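Local coordinates for protein 5,10-methylenetetrahydrofolate dehydrogenase (Bombyx mori, PDB 5ZF1) that probably oxidises 5,10-methylenetetrahydrofolate with NADP+ as the electron acceptor, in one-carbon folate metabolism, at residues P33-I38 with I62-I67; D92-Q97 with P115-D120. All blocks are in the same frame, centred on the assembly; numbering follows the deposited sequence.

Contact 1 of 2, residues P33-I38 with I62-I67; sequences PTIRCI and IDALTI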
ATOM      1  N   PRO B  33      -7.846 -27.760   8.122  1.00 24.15           N
ATOM      2  CA  PRO B  33      -6.699 -26.926   7.738  1.00 23.60           C
ATOM      3  C   PRO B  33      -5.452 -27.300   8.515  1.00 25.37           C
ATOM      4  O   PRO B  33      -5.516 -27.615   9.705  1.00 26.54           O
ATOM      5  CB  PRO B  33      -7.164 -25.503   8.091  1.00 22.68           C
ATOM      6  CG  PRO B  33      -8.629 -25.563   8.183  1.00 23.55           C
ATOM      7  CD  PRO B  33      -8.963 -26.972   8.658  1.00 22.62           C
ATOM      8  N   THR B  34      -4.302 -27.226   7.842  1.00 23.30           N
ATOM      9  CA  THR B  34      -3.015 -27.567   8.435  1.00 23.68           C
ATOM     10  C   THR B  34      -2.068 -26.382   8.342  1.00 28.77           C
ATOM     11  O   THR B  34      -2.030 -25.695   7.317  1.00 25.84           O
ATOM     12  CB  THR B  34      -2.388 -28.765   7.728  1.00 28.99           C
ATOM     13  OG1 THR B  34      -2.191 -28.445   6.346  1.00 28.60           O
ATOM     14  CG2 THR B  34      -3.303 -29.992   7.840  1.00 27.45           C
ATOM     15  N   ILE B  35      -1.302 -26.161   9.410  1.00 24.76           N
ATOM     16  CA  ILE B  35      -0.301 -25.101   9.472  1.00 22.75           C
ATOM     17  C   ILE B  35       1.024 -25.681   9.951  1.00 28.96           C
ATOM     18  O   ILE B  35       1.065 -26.546  10.835  1.00 26.03           O
ATOM     19  CB  ILE B  35      -0.759 -23.930  10.371  1.00 26.03           C
ATOM     20  CG1 ILE B  35       0.306 -22.832  10.402  1.00 31.98           C
ATOM     21  CG2 ILE B  35      -1.081 -24.382  11.779  1.00 29.74           C
ATOM     22  CD1 ILE B  35      -0.111 -21.609  11.174  1.00 36.05           C
ATOM     23  N   ARG B  36       2.111 -25.207   9.351  1.00 25.21           N
ATOM     24  CA  ARG B  36       3.467 -25.541   9.769  1.00 26.92           C
ATOM     25  C   ARG B  36       4.149 -24.251  10.183  1.00 32.76           C
ATOM     26  O   ARG B  36       4.186 -23.291   9.407  1.00 30.60           O
ATOM     27  CB  ARG B  36       4.239 -26.221   8.642  1.00 30.67           C
ATOM     28  CG  ARG B  36       3.556 -27.463   8.097  1.00 32.45           C
ATOM     29  CD  ARG B  36       3.608 -28.615   9.108  1.00 38.96           C
ATOM     30  NE  ARG B  36       2.924 -29.805   8.602  1.00 37.59           N
ATOM     31  CZ  ARG B  36       1.702 -30.183   8.962  1.00 38.43           C
ATOM     32  NH1 ARG B  36       1.011 -29.479   9.852  1.00 34.45           N
ATOM     33  NH2 ARG B  36       1.173 -31.278   8.435  1.00 39.68           N
ATOM     34  N   CYS B  37       4.665 -24.218  11.405  1.00 28.46           N
ATOM     35  CA  CYS B  37       5.357 -23.051  11.941  0.80 29.59           C
ATOM     36  C   CYS B  37       6.842 -23.369  12.057  1.00 36.34           C
ATOM     37  O   CYS B  37       7.224 -24.268  12.815  1.00 35.76           O
ATOM     38  CB  CYS B  37       4.788 -22.652  13.305  0.80 33.66           C
ATOM     39  SG  CYS B  37       3.015 -22.271  13.314  0.80 35.11           S
ATOM     40  N   ILE B  38       7.671 -22.627  11.322  1.00 29.22           N
ATOM     41  CA  ILE B  38       9.114 -22.823  11.350  1.00 34.22           C
ATOM     42  C   ILE B  38       9.703 -21.917  12.418  1.00 31.41           C
ATOM     43  O   ILE B  38       9.437 -20.708  12.439  1.00 32.18           O
ATOM     44  CB  ILE B  38       9.741 -22.542   9.976  1.00 32.49           C
ATOM     45  CG1 ILE B  38       9.256 -23.563   8.958  1.00 33.15           C
ATOM     46  CG2 ILE B  38      11.261 -22.572  10.072  1.00 41.62           C
ATOM     47  CD1 ILE B  38       9.731 -23.282   7.544  1.00 36.21           C
ATOM     48  N   ILE B  62      -7.664 -26.858  13.846  1.00 24.41           N
ATOM     49  CA  ILE B  62      -6.585 -26.773  12.873  1.00 22.36           C
ATOM     50  C   ILE B  62      -5.445 -27.667  13.351  1.00 24.62           C
ATOM     51  O   ILE B  62      -5.159 -27.737  14.551  1.00 24.46           O
ATOM     52  CB  ILE B  62      -6.156 -25.301  12.713  1.00 24.77           C
ATOM     53  CG1 ILE B  62      -7.249 -24.532  11.967  1.00 24.27           C
ATOM     54  CG2 ILE B  62      -4.777 -25.169  12.022  1.00 25.89           C
ATOM     55  CD1 ILE B  62      -7.017 -23.029  11.911  1.00 19.74           C
ATOM     56  N   ASP B  63      -4.820 -28.384  12.428  1.00 25.64           N
ATOM     57  CA  ASP B  63      -3.716 -29.278  12.765  1.00 28.77           C
ATOM     58  C   ASP B  63      -2.405 -28.539  12.554  1.00 29.21           C
ATOM     59  O   ASP B  63      -2.017 -28.270  11.413  1.00 26.61           O
ATOM     60  CB  ASP B  63      -3.762 -30.549  11.928  1.00 32.07           C
ATOM     61  CG  ASP B  63      -5.068 -31.275  12.068  1.00 33.85           C
ATOM     62  OD1 ASP B  63      -5.750 -31.070  13.095  1.00 37.15           O
ATOM     63  OD2 ASP B  63      -5.408 -32.040  11.152  1.00 37.80           O
ATOM     64  N   ALA B  64      -1.720 -28.240  13.650  1.00 26.67           N
ATOM     65  CA  ALA B  64      -0.484 -27.473  13.638  1.00 30.81           C
ATOM     66  C   ALA B  64       0.703 -28.370  13.964  1.00 33.70           C
ATOM     67  O   ALA B  64       0.603 -29.275  14.798  1.00 33.83           O
ATOM     68  CB  ALA B  64      -0.556 -26.323  14.646  1.00 33.77           C
ATOM     69  N   LEU B  65       1.824 -28.111  13.298  1.00 29.04           N
ATOM     70  CA  LEU B  65       3.075 -28.810  13.563  1.00 36.19           C
ATOM     71  C   LEU B  65       4.199 -27.787  13.552  1.00 35.21           C
ATOM     72  O   LEU B  65       4.259 -26.944  12.653  1.00 34.05           O
ATOM     73  CB  LEU B  65       3.329 -29.897  12.518  1.00 34.01           C
ATOM     74  CG  LEU B  65       4.562 -30.777  12.691  1.00 40.92           C
ATOM     75  CD1 LEU B  65       4.131 -32.234  12.847  1.00 49.65           C
ATOM     76  CD2 LEU B  65       5.511 -30.616  11.512  1.00 46.66           C
ATOM     77  N   THR B  66       5.067 -27.841  14.556  1.00 36.80           N
ATOM     78  CA  THR B  66       6.181 -26.910  14.669  1.00 37.96           C
ATOM     79  C   THR B  66       7.445 -27.574  14.145  1.00 41.01           C
ATOM     80  O   THR B  66       7.761 -28.704  14.529  1.00 39.92           O
ATOM     81  CB  THR B  66       6.381 -26.467  16.118  1.00 35.63           C
ATOM     82  OG1 THR B  66       5.171 -25.879  16.608  1.00 42.56           O
ATOM     83  CG2 THR B  66       7.508 -25.450  16.214  1.00 43.68           C
ATOM     84  N   ILE B  67       8.158 -26.878  13.267  1.00 38.42           N
ATOM     85  CA  ILE B  67       9.418 -27.360  12.720  1.00 36.55           C
ATOM     86  C   ILE B  67      10.521 -26.511  13.327  1.00 44.28           C
ATOM     87  O   ILE B  67      10.628 -25.313  13.034  1.00 38.13           O
ATOM     88  CB  ILE B  67       9.447 -27.297  11.190  1.00 41.35           C
ATOM     89  CG1 ILE B  67       8.410 -28.247  10.595  1.00 41.74           C
ATOM     90  CG2 ILE B  67      10.836 -27.641  10.686  1.00 45.51           C
ATOM     91  CD1 ILE B  67       7.507 -27.591   9.591  1.00 43.08           C
TER

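Contact 2 of 2, residues D92-Q97 with P115-D120; sequences DGILVQ and PEKDID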
ATOM      1  N   ASP B  92      -1.409 -26.634   4.280  1.00 24.65           N
ATOM      2  CA  ASP B  92      -2.228 -25.528   3.799  1.00 25.48           C
ATOM      3  C   ASP B  92      -1.637 -24.169   4.134  1.00 25.77           C
ATOM      4  O   ASP B  92      -1.848 -23.207   3.385  1.00 27.55           O
ATOM      5  CB  ASP B  92      -3.639 -25.604   4.394  1.00 24.00           C
ATOM      6  CG  ASP B  92      -4.342 -26.895   4.055  1.00 28.64           C
ATOM      7  OD1 ASP B  92      -4.261 -27.333   2.891  1.00 29.12           O
ATOM      8  OD2 ASP B  92      -4.970 -27.472   4.964  1.00 28.84           O
ATOM      9  N   GLY B  93      -0.914 -24.069   5.241  1.00 23.11           N
ATOM     10  CA  GLY B  93      -0.384 -22.793   5.682  1.00 24.93           C
ATOM     11  C   GLY B  93       1.031 -22.907   6.190  1.00 28.87           C
ATOM     12  O   GLY B  93       1.389 -23.896   6.832  1.00 28.16           O
ATOM     13  N   ILE B  94       1.851 -21.902   5.903  1.00 22.73           N
ATOM     14  CA  ILE B  94       3.243 -21.872   6.324  1.00 25.36           C
ATOM     15  C   ILE B  94       3.496 -20.549   7.024  1.00 30.06           C
ATOM     16  O   ILE B  94       3.170 -19.485   6.482  1.00 25.54           O
ATOM     17  CB  ILE B  94       4.215 -22.027   5.142  1.00 24.19           C
ATOM     18  CG1 ILE B  94       4.012 -23.367   4.433  1.00 29.60           C
ATOM     19  CG2 ILE B  94       5.658 -21.859   5.634  1.00 23.16           C
ATOM     20  CD1 ILE B  94       4.436 -23.366   2.957  1.00 29.95           C
ATOM     21  N   LEU B  95       4.071 -20.617   8.220  1.00 21.31           N
ATOM     22  CA  LEU B  95       4.503 -19.446   8.971  1.00 24.67           C
ATOM     23  C   LEU B  95       5.976 -19.589   9.313  1.00 31.44           C
ATOM     24  O   LEU B  95       6.439 -20.684   9.636  1.00 30.12           O
ATOM     25  CB  LEU B  95       3.726 -19.281  10.280  1.00 30.87           C
ATOM     26  CG  LEU B  95       2.292 -18.778  10.367  1.00 36.71           C
ATOM     27  CD1 LEU B  95       1.913 -18.646  11.843  1.00 37.73           C
ATOM     28  CD2 LEU B  95       2.116 -17.446   9.641  1.00 31.67           C
ATOM     29  N   VAL B  96       6.704 -18.482   9.260  1.00 29.38           N
ATOM     30  CA  VAL B  96       8.055 -18.411   9.809  1.00 29.13           C
ATOM     31  C   VAL B  96       8.016 -17.455  10.991  1.00 30.44           C
ATOM     32  O   VAL B  96       7.627 -16.289  10.846  1.00 32.02           O
ATOM     33  CB  VAL B  96       9.078 -17.970   8.749  1.00 28.23           C
ATOM     34  CG1 VAL B  96      10.479 -17.909   9.350  1.00 30.82           C
ATOM     35  CG2 VAL B  96       9.055 -18.939   7.582  1.00 28.15           C
ATOM     36  N   GLN B  97       8.385 -17.950  12.171  1.00 34.15           N
ATOM     37  CA  GLN B  97       8.407 -17.101  13.359  1.00 40.47           C
ATOM     38  C   GLN B  97       9.434 -15.986  13.176  1.00 53.89           C
ATOM     39  O   GLN B  97      10.583 -16.240  12.795  1.00 43.05           O
ATOM     40  CB  GLN B  97       8.732 -17.929  14.602  1.00 44.28           C
ATOM     41  CG  GLN B  97       8.757 -17.144  15.907  1.00 53.79           C
ATOM     42  CD  GLN B  97       7.406 -16.558  16.256  1.00 51.12           C
ATOM     43  OE1 GLN B  97       6.393 -17.254  16.233  1.00 49.91           O
ATOM     44  NE2 GLN B  97       7.384 -15.275  16.597  1.00 54.15           N
ATOM     45  N   PRO B 115       2.389 -17.661  -2.021  1.00 26.20           N
ATOM     46  CA  PRO B 115       1.365 -16.703  -1.566  1.00 24.90           C
ATOM     47  C   PRO B 115       0.092 -17.368  -1.094  1.00 24.32           C
ATOM     48  O   PRO B 115      -0.534 -16.895  -0.138  1.00 26.23           O
ATOM     49  CB  PRO B 115       1.119 -15.838  -2.811  1.00 28.69           C
ATOM     50  CG  PRO B 115       2.404 -15.908  -3.571  1.00 23.86           C
ATOM     51  CD  PRO B 115       2.954 -17.291  -3.336  1.00 28.19           C
ATOM     52  N   GLU B 116      -0.294 -18.471  -1.736  1.00 28.90           N
ATOM     53  CA  GLU B 116      -1.514 -19.189  -1.391  1.00 28.34           C
ATOM     54  C   GLU B 116      -1.463 -19.828  -0.008  1.00 26.62           C
ATOM     55  O   GLU B 116      -2.525 -20.186   0.526  1.00 25.35           O
ATOM     56  CB  GLU B 116      -1.782 -20.275  -2.440  1.00 29.04           C
ATOM     57  CG  GLU B 116      -2.014 -19.749  -3.857  1.00 42.30           C
ATOM     58  CD  GLU B 116      -0.729 -19.509  -4.658  1.00 47.49           C
ATOM     59  OE1 GLU B 116       0.389 -19.752  -4.139  1.00 40.63           O
ATOM     60  OE2 GLU B 116      -0.846 -19.073  -5.826  1.00 46.79           O
ATOM     61  N   LYS B 117      -0.266 -20.005   0.557  1.00 22.21           N
ATOM     62  CA  LYS B 117      -0.056 -20.582   1.886  1.00 24.19           C
ATOM     63  C   LYS B 117       0.543 -19.576   2.868  1.00 25.38           C
ATOM     64  O   LYS B 117       0.957 -19.958   3.963  1.00 21.58           O
ATOM     65  CB  LYS B 117       0.852 -21.816   1.796  1.00 26.36           C
ATOM     66  CG  LYS B 117       0.435 -22.846   0.751  1.00 24.14           C
ATOM     67  CD  LYS B 117       1.331 -24.088   0.835  1.00 26.82           C
ATOM     68  CE  LYS B 117       0.942 -25.132  -0.195  1.00 29.11           C
ATOM     69  NZ  LYS B 117       1.493 -26.486   0.176  1.00 29.26           N
ATOM     70  N   ASP B 118       0.597 -18.293   2.503  1.00 25.28           N
ATOM     71  CA  ASP B 118       1.326 -17.293   3.283  1.00 23.79           C
ATOM     72  C   ASP B 118       0.404 -16.728   4.364  1.00 20.31           C
ATOM     73  O   ASP B 118      -0.201 -15.667   4.222  1.00 20.76           O
ATOM     74  CB  ASP B 118       1.849 -16.211   2.343  1.00 24.67           C
ATOM     75  CG  ASP B 118       2.433 -15.014   3.069  1.00 22.32           C
ATOM     76  OD1 ASP B 118       3.062 -15.196   4.137  1.00 24.31           O
ATOM     77  OD2 ASP B 118       2.274 -13.884   2.525  1.00 23.83           O
ATOM     78  N   ILE B 119       0.328 -17.449   5.489  1.00 21.24           N
ATOM     79  CA  ILE B 119      -0.651 -17.117   6.522  1.00 21.69           C
ATOM     80  C   ILE B 119      -0.379 -15.752   7.149  1.00 20.07           C
ATOM     81  O   ILE B 119      -1.315 -15.076   7.585  1.00 23.19           O
ATOM     82  CB  ILE B 119      -0.663 -18.238   7.581  1.00 25.89           C
ATOM     83  CG1 ILE B 119      -0.965 -19.562   6.904  1.00 23.61           C
ATOM     84  CG2 ILE B 119      -1.637 -17.933   8.711  1.00 27.03           C
ATOM     85  CD1 ILE B 119      -2.197 -19.533   6.062  1.00 22.63           C
ATOM     86  N   ASP B 120       0.888 -15.327   7.207  1.00 21.04           N
ATOM     87  CA  ASP B 120       1.221 -14.012   7.742  1.00 21.44           C
ATOM     88  C   ASP B 120       0.900 -12.886   6.773  1.00 22.94           C
ATOM     89  O   ASP B 120       0.884 -11.716   7.192  1.00 24.84           O
ATOM     90  CB  ASP B 120       2.709 -13.926   8.088  1.00 23.39           C
ATOM     91  CG  ASP B 120       2.992 -14.184   9.558  1.00 31.65           C
ATOM     92  OD1 ASP B 120       2.218 -13.726  10.427  1.00 28.27           O
ATOM     93  OD2 ASP B 120       4.010 -14.846   9.840  1.00 31.15           O
TER
HETATM   94  O   HOH W   1       3.342 -16.744   6.285  1.00 27.04           O
HETATM   95  O   HOH W   2       5.609 -16.146   7.973  1.00 29.16           O

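Contact 1 of 2, residues P33-I38 with I62-I67
The guanidinium of Arg36 sets NH1 3.6 Å from the carbonyl oxygen of Asp63, which lies at its edge and near its plane, while Leu65 CB approaches obliquely. A bend at chi2 (-71°) carries Arg36 CD back across the leucine, to 3.7 Å from Leu65 CD2, and NH1 returns to its own strand to donate to Ile35 O at 3.1 Å from above the carbonyl plane. Ile35 O also accepts from Leu65 N at 3.0 Å. Replacing Arg36 by an alanine would probably leave Leu65 without the aliphatic chain packed against it and Ile35 O with one donor fewer. The two strands are the parallel pair of a beta-alpha-beta unit whose connection is helix 44-60, and five backbone bonds alternate between them from Asp63 N to Ile67 N. Arg36, Leu65 and Ile67 share one face, where Ile67 CD1 lies 3.7 Å from Arg36 CB; a long chain with an apolar stem suits this partly exposed surface. On the other face Ile35 packs against helix 277-298 and Ala64 against helix 44-60. Ala64 is small enough to sit against Ala57 of the connecting helix, and Ala64 CB meets Ile35 CG2 at 3.5 Å.

Contact 2 of 2, residues D92-Q97 with P115-D120
Between Ile94 and Lys117 runs the one direct hydrogen bond of this contact, Ile94 N to Lys117 O at 2.9 Å, and beyond it two waters join the strand's backbone to backbone and side-chain atoms of the loop. Strand 93-96 is an outermost strand of the three-stranded parallel sheet in the catalytic domain, and the loop beside it makes an inverse gamma turn centred on Asp118. Past that turn, one water donates to Ile94 O and to Asp118 OD1 and accepts from Asp120 N, linking one strand carbonyl to two atoms of the loop. The other carboxylate oxygen of Asp118, OD2, is held by His123 N and Asn126 ND2, which anchors the turn to the start of helix 124-131. Gly93 suits its place because Ile119 CG1 lies 3.5 Å from its CA, where a side chain would collide. The methylenes of Lys117 pack on the start of the strand, crossing the Ile94 side chain obliquely, with CB 3.4 Å from Asp92 O and CD 3.8 Å from Ile94 CD1. Its extended chain delivers NZ to the carbonyls of Leu85, Asn86 and Val91, a site likely to stabilise its positive charge. Leu95 packs against the loop, CD2 meeting Ile119 CB at 3.5 Å as the two side chains cross at about a right angle. The second water accepts from Val96 N and donates to Asp120 OD2, the oxygen that also lies 3.2 Å from Leu95 CD2.

In the fold
Contacts 1 and 2 follow one another along the chain, the first closing before the second opens, and their centres lie about 10 Å apart in the catalytic domain. They meet on the three-stranded parallel sheet, ordered 63-69, 34-40, 93-96: contact 1 pairs the central strand with one edge, and contact 2 attaches a loop to the other edge. A probable hydrogen bond, Ile38 N to Leu95 O at 2.9 Å, belongs to the pairing of strands 34-40 and 93-96 that links them. Helices 44-60, 75-87 and 277-298 touch both contacts. Since helix 277-298 is the last helix of the chain, the C-terminal region packs back onto the N-terminal catalytic domain.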